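Local coordinates for cell division control protein Cdc48 (Mycobacterium smegmatis, PDB 5E7P) that probably binds and hydrolyses ATP as a Cdc48-type member of the AAA ATPase family, at residues H507-T510 with F511-L514. Sequence-based numbering, arbitrary orientation.
Sequences HPDT and FSRL
D509 and R513, one turn apart on the short surface helix 508-513, form an i to i+4 salt bridge, with D509 OD2 3.2 Å from R513 NH1. NH1 meets OD2 on its syn side in a bent bond, OD2 is tilted out of the guanidinium plane, and the two flat groups are turned 35° against each other. R513 places CG between its own N and carbonyl carbon (chi1 73°), which brings CD alongside OD2; the bend at chi3 then turns the guanidinium toward the carboxylate. D509 contributes backbone as well: its carbonyl O accepts from R513 N at 2.9 Å and from S512 OG at 2.8 Å, the serine hydroxyl folding back onto the helix with chi1 67°. S512 N in turn bonds P508 O (3.2 Å). At the N-cap, H507 O receives a weak bond from F511 N and lies 3.2 Å from F511 CD1. T510 CG2 and L514 CD1 pack alongside at 3.7 Å, while L514 N bonds T510 O weakly. The helix links helix 491-506 to strand 521-525 of the second ATPase module, away from the ADP sites. The chemistry is divided: an exposed ion pair, probably weakened by water, and F511 packing on W503, P504, I516 and, with S512, R621.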
ATOM      1  N   HIS A 507      17.496  -0.749 -17.391  1.00 50.94           N
ATOM      2  CA  HIS A 507      18.395  -0.394 -18.489  1.00 51.96           C
ATOM      3  C   HIS A 507      17.958  -1.043 -19.801  1.00 51.16           C
ATOM      4  O   HIS A 507      18.614  -1.959 -20.293  1.00 51.68           O
ATOM      5  CB  HIS A 507      19.831  -0.813 -18.163  1.00 53.98           C
ATOM      6  CG  HIS A 507      20.239  -0.531 -16.751  1.00 55.59           C
ATOM      7  ND1 HIS A 507      20.272   0.744 -16.226  1.00 57.45           N
ATOM      8  CD2 HIS A 507      20.630  -1.359 -15.755  1.00 55.79           C
ATOM      9  CE1 HIS A 507      20.665   0.687 -14.965  1.00 58.36           C
ATOM     10  NE2 HIS A 507      20.888  -0.577 -14.655  1.00 57.69           N
ATOM     11  N   PRO A 508      16.850  -0.559 -20.381  1.00 50.59           N
ATOM     12  CA  PRO A 508      16.269  -1.188 -21.570  1.00 50.33           C
ATOM     13  C   PRO A 508      17.149  -1.048 -22.809  1.00 50.97           C
ATOM     14  O   PRO A 508      17.338  -2.030 -23.528  1.00 50.87           O
ATOM     15  CB  PRO A 508      14.964  -0.410 -21.777  1.00 50.88           C
ATOM     16  CG  PRO A 508      14.724   0.325 -20.496  1.00 51.42           C
ATOM     17  CD  PRO A 508      16.082   0.622 -19.960  1.00 51.94           C
ATOM     18  N   ASP A 509      17.675   0.150 -23.050  1.00 50.95           N
ATOM     19  CA  ASP A 509      18.418   0.419 -24.280  1.00 51.40           C
ATOM     20  C   ASP A 509      19.777  -0.266 -24.326  1.00 48.32           C
ATOM     21  O   ASP A 509      20.181  -0.780 -25.369  1.00 45.42           O
ATOM     22  CB  ASP A 509      18.595   1.921 -24.509  1.00 53.50           C
ATOM     23  CG  ASP A 509      19.345   2.227 -25.796  1.00 55.06           C
ATOM     24  OD1 ASP A 509      18.718   2.182 -26.878  1.00 54.93           O
ATOM     25  OD2 ASP A 509      20.561   2.509 -25.729  1.00 56.49           O
ATOM     26  N   THR A 510      20.482  -0.266 -23.201  1.00 49.77           N
ATOM     27  CA  THR A 510      21.798  -0.895 -23.142  1.00 52.61           C
ATOM     28  C   THR A 510      21.708  -2.394 -23.410  1.00 50.36           C
ATOM     29  O   THR A 510      22.532  -2.951 -24.132  1.00 51.47           O
ATOM     30  CB  THR A 510      22.501  -0.627 -21.799  1.00 54.31           C
ATOM     31  OG1 THR A 510      22.836   0.764 -21.714  1.00 56.87           O
ATOM     32  CG2 THR A 510      23.776  -1.449 -21.682  1.00 53.38           C
ATOM     33  N   PHE A 511      20.690  -3.037 -22.849  1.00 46.80           N
ATOM     34  CA  PHE A 511      20.478  -4.460 -23.078  1.00 45.19           C
ATOM     35  C   PHE A 511      20.170  -4.765 -24.544  1.00 42.82           C
ATOM     36  O   PHE A 511      20.653  -5.755 -25.090  1.00 42.77           O
ATOM     37  CB  PHE A 511      19.366  -4.996 -22.172  1.00 44.94           C
ATOM     38  CG  PHE A 511      19.850  -5.454 -20.825  1.00 43.91           C
ATOM     39  CD1 PHE A 511      20.459  -4.568 -19.951  1.00 43.67           C
ATOM     40  CD2 PHE A 511      19.692  -6.773 -20.432  1.00 43.80           C
ATOM     41  CE1 PHE A 511      20.905  -4.990 -18.711  1.00 44.08           C
ATOM     42  CE2 PHE A 511      20.133  -7.202 -19.193  1.00 43.04           C
ATOM     43  CZ  PHE A 511      20.740  -6.310 -18.331  1.00 43.41           C
ATOM     44  N   SER A 512      19.378  -3.908 -25.180  1.00 41.77           N
ATOM     45  CA  SER A 512      19.004  -4.126 -26.573  1.00 46.05           C
ATOM     46  C   SER A 512      20.175  -3.897 -27.528  1.00 48.53           C
ATOM     47  O   SER A 512      20.367  -4.658 -28.478  1.00 49.70           O
ATOM     48  CB  SER A 512      17.820  -3.240 -26.966  1.00 48.51           C
ATOM     49  OG  SER A 512      18.181  -1.872 -26.956  1.00 52.01           O
ATOM     50  N   ARG A 513      20.958  -2.853 -27.272  1.00 48.06           N
ATOM     51  CA  ARG A 513      22.078  -2.519 -28.147  1.00 49.24           C
ATOM     52  C   ARG A 513      23.269  -3.449 -27.925  1.00 50.69           C
ATOM     53  O   ARG A 513      24.179  -3.508 -28.751  1.00 54.17           O
ATOM     54  CB  ARG A 513      22.495  -1.053 -27.977  1.00 48.74           C
ATOM     55  CG  ARG A 513      23.229  -0.746 -26.681  1.00 48.05           C
ATOM     56  CD  ARG A 513      23.384   0.754 -26.465  1.00 49.06           C
ATOM     57  NE  ARG A 513      24.098   1.409 -27.559  1.00 52.08           N
ATOM     58  CZ  ARG A 513      23.511   2.135 -28.505  1.00 52.12           C
ATOM     59  NH1 ARG A 513      22.194   2.301 -28.489  1.00 51.68           N
ATOM     60  NH2 ARG A 513      24.237   2.694 -29.465  1.00 50.97           N
ATOM     61  N   LEU A 514      23.259  -4.176 -26.810  1.00 47.69           N
ATOM     62  CA  LEU A 514      24.297  -5.167 -26.536  1.00 46.09           C
ATOM     63  C   LEU A 514      23.902  -6.540 -27.073  1.00 45.05           C
ATOM     64  O   LEU A 514      24.672  -7.498 -26.986  1.00 42.83           O
ATOM     65  CB  LEU A 514      24.593  -5.257 -25.034  1.00 42.98           C
ATOM     66  CG  LEU A 514      25.421  -4.125 -24.424  1.00 42.74           C
ATOM     67  CD1 LEU A 514      25.689  -4.391 -22.956  1.00 42.46           C
ATOM     68  CD2 LEU A 514      26.722  -3.936 -25.184  1.00 44.79           C
TER